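Local coordinates for DNA-binding protein (Sulfolobus solfataricus, PDB 3IRB) that is of unknown function but may bind acyl-CoA, and joins a zinc ribbon to an OB-fold, at residues Asn43-Ser48 with Val75-Asp80; Ile56-Arg61 with Gly115-Tyr120; Ala82-Tyr87 with Ala106-Pro111. All coordinates share one frame; numbering follows the deposited sequence. Where two conformers were deposited one is given.

Contact 1: Asn43-Ser48 with Val75-Asp80; sequences NKIIGS and VEINKD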
loop_
_atom_site.group_PDB
_atom_site.type_symbol
_atom_site.label_atom_id
_atom_site.label_comp_id
_atom_site.label_asym_id
_atom_site.label_seq_id
_atom_site.Cartn_x
_atom_site.Cartn_y
_atom_site.Cartn_z
ATOM N N ASN A 43 -7.041 3.718 11.419
ATOM C CA ASN A 43 -5.666 3.201 11.508
ATOM C C ASN A 43 -5.575 1.673 11.408
ATOM O O ASN A 43 -4.823 1.044 12.137
ATOM C CB ASN A 43 -4.978 3.709 12.781
ATOM C CG ASN A 43 -4.889 5.222 12.832
ATOM O OD1 ASN A 43 -5.160 5.914 11.850
ATOM N ND2 ASN A 43 -4.514 5.739 13.981
ATOM N N LYS A 44 -6.355 1.083 10.506
ATOM C CA LYS A 44 -6.272 -0.348 10.249
ATOM C C LYS A 44 -6.047 -0.609 8.795
ATOM O O LYS A 44 -6.443 0.197 7.945
ATOM C CB LYS A 44 -7.560 -1.040 10.675
ATOM C CG LYS A 44 -7.871 -0.870 12.169
ATOM C CD LYS A 44 -9.208 -1.514 12.521
ATOM C CE LYS A 44 -9.496 -1.405 14.018
ATOM N NZ LYS A 44 -10.869 -1.901 14.336
ATOM N N ILE A 45 -5.422 -1.747 8.516
ATOM C CA ILE A 45 -5.242 -2.257 7.162
ATOM C C ILE A 45 -6.205 -3.436 7.040
ATOM O O ILE A 45 -6.030 -4.475 7.722
ATOM C CB ILE A 45 -3.805 -2.751 6.934
ATOM C CG1 ILE A 45 -2.799 -1.601 7.154
ATOM C CG2 ILE A 45 -3.687 -3.365 5.576
ATOM C CD1 ILE A 45 -3.043 -0.399 6.280
ATOM N N ILE A 46 -7.193 -3.283 6.161
ATOM C CA ILE A 46 -8.267 -4.274 5.999
ATOM C C ILE A 46 -8.131 -5.006 4.678
ATOM O O ILE A 46 -8.051 -4.407 3.595
ATOM C CB ILE A 46 -9.662 -3.647 6.039
ATOM C CG1 ILE A 46 -9.897 -2.896 7.346
ATOM C CG2 ILE A 46 -10.724 -4.735 5.815
ATOM C CD1 ILE A 46 -9.870 -3.775 8.570
ATOM N N GLY A 47 -8.063 -6.322 4.764
ATOM C CA GLY A 47 -7.992 -7.153 3.583
ATOM C C GLY A 47 -9.265 -7.953 3.491
ATOM O O GLY A 47 -10.149 -7.832 4.355
ATOM N N SER A 48 -9.379 -8.731 2.420
ATOM C CA SER A 48 -10.492 -9.663 2.304
ATOM C C SER A 48 -9.953 -11.064 2.080
ATOM O O SER A 48 -8.837 -11.246 1.549
ATOM C CB SER A 48 -11.416 -9.229 1.186
ATOM O OG SER A 48 -10.764 -9.319 -0.036
ATOM N N VAL A 75 -10.881 -9.098 6.841
ATOM C CA VAL A 75 -9.969 -9.443 7.933
ATOM C C VAL A 75 -9.004 -8.297 8.193
ATOM O O VAL A 75 -8.586 -7.617 7.262
ATOM C CB VAL A 75 -9.179 -10.747 7.652
ATOM C CG1 VAL A 75 -10.131 -11.932 7.460
ATOM C CG2 VAL A 75 -8.327 -10.595 6.460
ATOM N N GLU A 76 -8.679 -8.074 9.469
ATOM C CA GLU A 76 -7.704 -7.059 9.824
ATOM C C GLU A 76 -6.308 -7.663 9.670
ATOM O O GLU A 76 -6.001 -8.695 10.265
ATOM C CB GLU A 76 -7.906 -6.545 11.261
ATOM C CG GLU A 76 -6.929 -5.387 11.568
ATOM C CD GLU A 76 -7.064 -4.766 12.952
ATOM O OE1 GLU A 76 -8.000 -5.123 13.707
ATOM O OE2 GLU A 76 -6.206 -3.894 13.253
ATOM N N ILE A 77 -5.469 -6.992 8.895
ATOM C CA ILE A 77 -4.114 -7.429 8.658
ATOM C C ILE A 77 -3.221 -6.923 9.798
ATOM O O ILE A 77 -3.416 -5.836 10.304
ATOM C CB ILE A 77 -3.722 -6.972 7.243
ATOM C CG1 ILE A 77 -4.473 -7.888 6.257
ATOM C CG2 ILE A 77 -2.220 -7.066 6.963
ATOM C CD1 ILE A 77 -4.484 -7.382 4.936
ATOM N N ASN A 78 -2.271 -7.736 10.234
ATOM C CA ASN A 78 -1.307 -7.310 11.247
ATOM C C ASN A 78 -0.356 -6.265 10.684
ATOM O O ASN A 78 0.610 -6.585 9.960
ATOM C CB ASN A 78 -0.508 -8.500 11.781
ATOM C CG ASN A 78 0.356 -8.141 12.983
ATOM O OD1 ASN A 78 0.672 -6.976 13.227
ATOM N ND2 ASN A 78 0.751 -9.159 13.746
ATOM N N LYS A 79 -0.589 -5.020 11.075
ATOM C CA LYS A 79 0.186 -3.916 10.527
ATOM C C LYS A 79 1.652 -3.985 10.957
ATOM O O LYS A 79 2.546 -3.577 10.205
ATOM C CB LYS A 79 -0.461 -2.541 10.821
ATOM C CG LYS A 79 -1.318 -2.426 12.039
ATOM C CD LYS A 79 -1.841 -1.004 12.198
ATOM C CE LYS A 79 -2.481 -0.806 13.536
ATOM N NZ LYS A 79 -2.525 0.629 13.890
ATOM N N ASP A 80 1.908 -4.575 12.123
ATOM C CA ASP A 80 3.254 -4.732 12.600
ATOM C C ASP A 80 4.123 -5.666 11.758
ATOM O O ASP A 80 5.311 -5.776 12.022
ATOM C CB ASP A 80 3.252 -5.244 14.051
ATOM C CG ASP A 80 2.554 -4.296 15.025
ATOM O OD1 ASP A 80 2.366 -3.094 14.717
ATOM O OD2 ASP A 80 2.198 -4.775 16.129
HETATM O O HOH W 1 -4.611 -3.476 10.767
#

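Contact 2: Ile56-Arg61 with Gly115-Tyr120; sequences IFVPAR and GGLLCY. With SO4 (sulfate ion), chain G.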
loop_
_atom_site.group_PDB
_atom_site.type_symbol
_atom_site.label_atom_id
_atom_site.label_comp_id
_atom_site.label_asym_id
_atom_site.label_seq_id
_atom_site.Cartn_x
_atom_site.Cartn_y
_atom_site.Cartn_z
ATOM N N ILE A 56 -5.767 -14.129 1.158
ATOM C CA ILE A 56 -6.093 -12.851 1.742
ATOM C C ILE A 56 -5.500 -11.764 0.849
ATOM O O ILE A 56 -4.351 -11.860 0.496
ATOM C CB ILE A 56 -5.538 -12.740 3.172
ATOM C CG1 ILE A 56 -6.186 -13.790 4.088
ATOM C CG2 ILE A 56 -5.826 -11.375 3.732
ATOM C CD1 ILE A 56 -5.532 -13.883 5.494
ATOM N N PHE A 57 -6.324 -10.785 0.451
ATOM C CA PHE A 57 -5.923 -9.755 -0.492
ATOM C C PHE A 57 -5.865 -8.423 0.213
ATOM O O PHE A 57 -6.753 -8.090 0.997
ATOM C CB PHE A 57 -6.910 -9.607 -1.650
ATOM C CG PHE A 57 -7.094 -10.858 -2.452
ATOM C CD1 PHE A 57 -6.248 -11.134 -3.522
ATOM C CD2 PHE A 57 -8.073 -11.778 -2.104
ATOM C CE1 PHE A 57 -6.387 -12.269 -4.271
ATOM C CE2 PHE A 57 -8.220 -12.936 -2.851
ATOM C CZ PHE A 57 -7.376 -13.186 -3.947
ATOM N N VAL A 58 -4.844 -7.638 -0.110
ATOM C CA VAL A 58 -4.771 -6.254 0.343
ATOM C C VAL A 58 -4.425 -5.392 -0.886
ATOM O O VAL A 58 -3.585 -5.787 -1.684
ATOM C CB VAL A 58 -3.739 -6.086 1.483
ATOM C CG1 VAL A 58 -2.282 -6.276 0.983
ATOM C CG2 VAL A 58 -3.950 -4.741 2.204
ATOM N N PRO A 59 -5.132 -4.255 -1.083
ATOM C CA PRO A 59 -6.341 -3.811 -0.381
ATOM C C PRO A 59 -7.472 -4.826 -0.574
ATOM O O PRO A 59 -7.406 -5.674 -1.478
ATOM C CB PRO A 59 -6.699 -2.479 -1.054
ATOM C CG PRO A 59 -5.366 -2.000 -1.639
ATOM C CD PRO A 59 -4.653 -3.255 -2.051
ATOM N N ALA A 60 -8.430 -4.807 0.336
ATOM C CA ALA A 60 -9.570 -5.716 0.274
ATOM C C ALA A 60 -10.202 -5.719 -1.118
ATOM O O ALA A 60 -10.322 -4.681 -1.776
ATOM C CB ALA A 60 -10.590 -5.336 1.295
ATOM N N ARG A 61 -10.642 -6.880 -1.570
ATOM C CA ARG A 61 -11.335 -6.941 -2.828
ATOM C C ARG A 61 -12.559 -7.824 -2.750
ATOM O O ARG A 61 -12.670 -8.662 -1.874
ATOM C CB ARG A 61 -10.381 -7.344 -3.956
ATOM C CG ARG A 61 -9.824 -8.703 -3.889
ATOM C CD ARG A 61 -8.997 -8.993 -5.159
ATOM N NE ARG A 61 -7.663 -8.417 -5.162
ATOM C CZ ARG A 61 -6.697 -8.781 -6.011
ATOM N NH1 ARG A 61 -6.915 -9.732 -6.923
ATOM N NH2 ARG A 61 -5.501 -8.221 -5.941
ATOM N N GLY A 115 -1.033 -9.201 -2.865
ATOM C CA GLY A 115 -1.050 -7.769 -3.155
ATOM C C GLY A 115 -0.105 -7.069 -2.206
ATOM O O GLY A 115 0.830 -7.649 -1.685
ATOM N N GLY A 116 -0.391 -5.818 -1.945
ATOM C CA GLY A 116 0.517 -4.966 -1.213
ATOM C C GLY A 116 0.058 -3.545 -1.361
ATOM O O GLY A 116 -0.976 -3.295 -1.958
ATOM N N LEU A 117 0.841 -2.620 -0.818
ATOM C CA LEU A 117 0.486 -1.238 -0.801
ATOM C C LEU A 117 1.647 -0.451 -1.388
ATOM O O LEU A 117 2.780 -0.587 -0.909
ATOM C CB LEU A 117 0.220 -0.813 0.644
ATOM C CG LEU A 117 -1.007 -1.471 1.255
ATOM C CD1 LEU A 117 -1.104 -1.076 2.720
ATOM C CD2 LEU A 117 -2.248 -1.119 0.499
ATOM N N LEU A 118 1.363 0.345 -2.419
ATOM C CA LEU A 118 2.340 1.291 -2.972
ATOM C C LEU A 118 2.374 2.510 -2.064
ATOM O O LEU A 118 1.369 3.206 -1.939
ATOM C CB LEU A 118 1.953 1.659 -4.403
ATOM C CG LEU A 118 2.962 2.376 -5.285
ATOM C CD1 LEU A 118 4.257 1.564 -5.436
ATOM C CD2 LEU A 118 2.302 2.653 -6.640
ATOM N N CYS A 119 3.525 2.742 -1.439
ATOM C CA CYS A 119 3.677 3.703 -0.373
ATOM C C CYS A 119 4.883 4.574 -0.586
ATOM O O CYS A 119 5.823 4.215 -1.299
ATOM C CB CYS A 119 3.893 2.967 0.973
ATOM S SG CYS A 119 2.590 1.876 1.514
ATOM N N TYR A 120 4.862 5.728 0.077
ATOM C CA TYR A 120 6.063 6.488 0.344
ATOM C C TYR A 120 6.784 5.916 1.553
ATOM O O TYR A 120 6.149 5.590 2.563
ATOM C CB TYR A 120 5.694 7.919 0.701
ATOM C CG TYR A 120 5.078 8.697 -0.413
ATOM C CD1 TYR A 120 5.802 8.975 -1.577
ATOM C CD2 TYR A 120 3.795 9.192 -0.290
ATOM C CE1 TYR A 120 5.233 9.735 -2.595
ATOM C CE2 TYR A 120 3.229 9.945 -1.279
ATOM C CZ TYR A 120 3.938 10.214 -2.425
ATOM O OH TYR A 120 3.332 10.988 -3.373
HETATM S S SO4 G . -4.165 -10.333 -9.297
HETATM O O1 SO4 G . -3.347 -11.531 -9.148
HETATM O O2 SO4 G . -5.554 -10.741 -9.552
HETATM O O3 SO4 G . -3.652 -9.510 -10.375
HETATM O O4 SO4 G . -4.056 -9.546 -8.083
#

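Contact 3: Ala82-Tyr87 with Ala106-Pro111; sequences AYVDSY and ALIRFP. With SO4 (sulfate ion), chain F.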
loop_
_atom_site.group_PDB
_atom_site.type_symbol
_atom_site.label_atom_id
_atom_site.label_comp_id
_atom_site.label_asym_id
_atom_site.label_seq_id
_atom_site.Cartn_x
_atom_site.Cartn_y
_atom_site.Cartn_z
ATOM N N ALA A 82 4.417 -5.472 8.316
ATOM C CA ALA A 82 4.719 -4.854 7.015
ATOM C C ALA A 82 6.214 -4.894 6.717
ATOM O O ALA A 82 7.041 -4.593 7.595
ATOM C CB ALA A 82 4.243 -3.394 6.950
ATOM N N TYR A 83 6.553 -5.218 5.470
ATOM C CA TYR A 83 7.951 -5.183 5.027
ATOM C C TYR A 83 8.099 -4.612 3.640
ATOM O O TYR A 83 7.146 -4.564 2.837
ATOM C CB TYR A 83 8.598 -6.563 5.116
ATOM C CG TYR A 83 8.049 -7.529 4.112
ATOM C CD1 TYR A 83 6.920 -8.263 4.384
ATOM C CD2 TYR A 83 8.671 -7.692 2.898
ATOM C CE1 TYR A 83 6.422 -9.170 3.473
ATOM C CE2 TYR A 83 8.181 -8.579 1.960
ATOM C CZ TYR A 83 7.060 -9.308 2.260
ATOM O OH TYR A 83 6.591 -10.156 1.336
ATOM N N VAL A 84 9.301 -4.126 3.374
ATOM C CA VAL A 84 9.628 -3.539 2.108
ATOM C C VAL A 84 9.934 -4.692 1.138
ATOM O O VAL A 84 10.882 -5.464 1.331
ATOM C CB VAL A 84 10.845 -2.587 2.203
ATOM C CG1 VAL A 84 11.214 -2.054 0.804
ATOM C CG2 VAL A 84 10.575 -1.462 3.186
ATOM N N ASP A 85 9.153 -4.774 0.073
ATOM C CA ASP A 85 9.340 -5.824 -0.937
ATOM C C ASP A 85 10.290 -5.413 -2.059
ATOM O O ASP A 85 11.061 -6.226 -2.584
ATOM C CB ASP A 85 7.975 -6.235 -1.482
ATOM C CG ASP A 85 8.042 -7.470 -2.351
ATOM O OD1 ASP A 85 8.665 -8.459 -1.917
ATOM O OD2 ASP A 85 7.487 -7.412 -3.460
ATOM N N SER A 86 10.220 -4.147 -2.420
ATOM C CA SER A 86 10.996 -3.550 -3.533
ATOM C C SER A 86 10.732 -2.066 -3.497
ATOM O O SER A 86 9.766 -1.597 -2.862
ATOM C CB SER A 86 10.590 -4.126 -4.891
ATOM O OG SER A 86 9.205 -3.995 -5.060
ATOM N N TYR A 87 11.611 -1.304 -4.124
ATOM C CA TYR A 87 11.475 0.157 -4.114
ATOM C C TYR A 87 12.393 0.775 -5.130
ATOM O O TYR A 87 13.340 0.114 -5.617
ATOM C CB TYR A 87 11.833 0.747 -2.754
ATOM C CG TYR A 87 13.254 0.522 -2.313
ATOM C CD1 TYR A 87 13.602 -0.630 -1.658
ATOM C CD2 TYR A 87 14.268 1.475 -2.570
ATOM C CE1 TYR A 87 14.903 -0.855 -1.245
ATOM C CE2 TYR A 87 15.573 1.252 -2.156
ATOM C CZ TYR A 87 15.874 0.082 -1.484
ATOM O OH TYR A 87 17.155 -0.191 -1.074
ATOM N N ALA A 106 7.877 2.626 -2.476
ATOM C CA ALA A 106 8.039 1.214 -2.082
ATOM C C ALA A 106 6.782 0.412 -2.283
ATOM O O ALA A 106 5.681 0.937 -2.121
ATOM C CB ALA A 106 8.482 1.110 -0.603
ATOM N N LEU A 107 6.944 -0.865 -2.622
ATOM C CA LEU A 107 5.865 -1.844 -2.474
ATOM C C LEU A 107 5.982 -2.479 -1.117
ATOM O O LEU A 107 6.988 -3.125 -0.792
ATOM C CB LEU A 107 5.955 -2.920 -3.529
ATOM C CG LEU A 107 4.821 -3.938 -3.472
ATOM C CD1 LEU A 107 3.472 -3.261 -3.599
ATOM C CD2 LEU A 107 5.068 -4.985 -4.576
ATOM N N ILE A 108 4.999 -2.253 -0.285
ATOM C CA ILE A 108 5.020 -2.747 1.069
ATOM C C ILE A 108 4.088 -3.959 1.084
ATOM O O ILE A 108 2.967 -3.889 0.573
ATOM C CB ILE A 108 4.498 -1.714 2.061
ATOM C CG1 ILE A 108 5.383 -0.463 2.065
ATOM C CG2 ILE A 108 4.330 -2.328 3.450
ATOM C CD1 ILE A 108 6.822 -0.695 2.415
ATOM N N ARG A 109 4.568 -5.057 1.641
ATOM C CA ARG A 109 3.771 -6.291 1.703
ATOM C C ARG A 109 3.676 -6.825 3.110
ATOM O O ARG A 109 4.328 -6.342 4.025
ATOM C CB ARG A 109 4.366 -7.363 0.803
ATOM C CG ARG A 109 4.315 -7.001 -0.703
ATOM C CD ARG A 109 4.652 -8.180 -1.572
ATOM N NE ARG A 109 3.533 -9.113 -1.595
ATOM C CZ ARG A 109 3.558 -10.328 -2.121
ATOM N NH1 ARG A 109 4.663 -10.803 -2.694
ATOM N NH2 ARG A 109 2.465 -11.080 -2.065
ATOM N N PHE A 110 2.869 -7.868 3.257
ATOM C CA PHE A 110 2.676 -8.534 4.538
ATOM C C PHE A 110 2.806 -10.023 4.266
ATOM O O PHE A 110 2.277 -10.500 3.262
ATOM C CB PHE A 110 1.279 -8.228 5.094
ATOM C CG PHE A 110 0.994 -6.766 5.223
ATOM C CD1 PHE A 110 0.509 -6.057 4.165
ATOM C CD2 PHE A 110 1.242 -6.100 6.414
ATOM C CE1 PHE A 110 0.280 -4.700 4.265
ATOM C CE2 PHE A 110 1.004 -4.744 6.529
ATOM C CZ PHE A 110 0.533 -4.043 5.442
ATOM N N PRO A 111 3.478 -10.761 5.157
ATOM C CA PRO A 111 3.677 -12.204 4.950
ATOM C C PRO A 111 2.351 -12.949 4.697
ATOM O O PRO A 111 1.386 -12.742 5.421
ATOM C CB PRO A 111 4.298 -12.688 6.260
ATOM C CG PRO A 111 4.578 -11.489 7.074
ATOM C CD PRO A 111 4.007 -10.285 6.442
HETATM S S SO4 F . 5.903 -9.340 -5.695
HETATM O O1 SO4 F . 6.512 -9.636 -4.394
HETATM O O2 SO4 F . 6.399 -8.059 -6.199
HETATM O O3 SO4 F . 4.444 -9.259 -5.511
HETATM O O4 SO4 F . 6.283 -10.429 -6.607
HETATM O O HOH W 2 3.884 -11.120 1.149
#

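Contact 1: Asn43-Ser48 with Val75-Asp80
V75 faces G47 as an antiparallel hydrogen-bonded pair, part of the sheet in which zinc-ribbon strand 46-49 runs beside strand 69-76, which joins the zinc ribbon to the OB-fold part of the chain. V75 N donates to G47 O at 2.9 Å, and G47 N answers to V75 O at the same length. CG2 of V75 rests against the G47 carbonyl, and the side chain also meets I56 of the next strand. At E76 the pair with I46 is non-hydrogen-bonded, and CD1 of I46 curls back to 4.1 Å from E76 CA. The E76 side chain is extended, CG anti to the backbone N (chi1 -175°), and crosses the methylenes of K44 at about a right angle, with E76 OE2 3.6 Å from K44 CG. The opposite charges do not close a salt bridge: K44 NZ stays 4.4 Å from E76 OE1. Instead OE2 takes a bond from a water that also donates to I77 O and accepts from I45 N, bridging the two segments just past the paired strands. I77 N then bonds I45 O at 2.8 Å, while I77 CB packs on CG2 of I45, and both side chains touch V58. CD1 of I77 lies 3.7 Å from G47 N, and a CB on G47 would collide with this methyl. Beyond N78, K79 reaches back to N43, the positive-phi residue of the Schellman motif ending helix 30-41; its NZ donates to N43 O at 2.9 Å, lying in the carbonyl plane at a C=O...N angle of 156°.

Contact 2: Ile56-Arg61 with Gly115-Tyr120
V58 and G115 form the parallel bridge by which zinc-ribbon strand 56-58 is attached to strand 114-123 of the OB-fold, so the two domains share one sheet here. The link is slender. V58 O receives a weak, bent bond from G116 N at 3.2 Å and a CA-H...O contact from G115 CA at 3.5 Å. G115 has positive phi, and a CB on it would run into V58 O, so both backbone conformation and space suit glycine. Backbone bonds of I56 and V58 to E114 continue the pairing. P59 follows a cis peptide bond, and its ring slides past L117 in the opposite direction, with P59 CG 3.9 Å from L117 CD2; P59 CD sits 3.7 Å from G116 O. Y27 of helix 12-28 also touches P59. R61 bends at chi3 (79°), where NE turns to bring the guanidinium against F57, whose CD1 lies 3.4 Å from its plane, over its centre. The edge of that group holds a sulfate ion, probably from the crystallisation liquor. R61 NH1 donates to sulfate O2 and O4, and R61 NH2 also donates to O4, at 2.9 Å, so O4 takes two bonds.

Contact 3: Ala82-Tyr87 with Ala106-Pro111
R109 O takes a bond from Y83 N at 2.9 Å and a CA-H...O contact from A82 CA. The Y83 ring crowds the same oxygen, Y83 CD1 approaching R109 O to 3.2 Å. R109 N returns a bond to Y83 O. CG of Y83 stands between the backbone N and the carbonyl carbon (chi1 69°), and the ring lies beside the R109 side chain, its OH 3.6 Å from R109 CB and P111 N at its edge. A water held by Y83 OH and F110 O sits over the centre of the R109 guanidinium, 3.3 Å from its plane. This pairing belongs to the OB-fold hairpin of strands 83-92 and 98-109, which is broken by a beta bulge: D85 N donates to L107 O, but L107 N donates to S86 O. On the face of V84 and I108, V84 CG2 meets I108 CD1; nearby, A82 CB touches both I108 CG2 and F110 CE2, 3.5 Å from the latter. The R109 side chain runs alongside D85, R109 CD 3.5 Å from D85 OD2. Beyond CD, NE donates to G115 O, NH2 to I113 O, and NH1 weakly to O1 of a sulfate ion, probably from the crystallisation liquor. An alanine at R109 would probably leave the carbonyls of G115 and I113 without these donors and uncover the flank of D85. Y87 CB lies 4.0 Å from A106 CB.

From the N terminus, helix 30-41 delivers the chain to 43-48, and contact 1 closes the zinc-ribbon loop when 75-80 returns beside it. Within that loop lies 56-61, whose partner 115-120 comes much later, so contacts 1 and 2 cross; contact 2 joins zinc-ribbon strand 56-58 to OB-fold strand 114-123. Strands 46-49 and 56-58 are also neighbours in the sheet, joined by the S48 O to F57 N bond. Contact 3 opens after contact 1 has closed and falls wholly between the two segments of contact 2. There 106-111 pairs with 115-120 through L117 N to I108 O and A106 N to C119 O. F110 packs on I77 and ties contact 3 to contact 1.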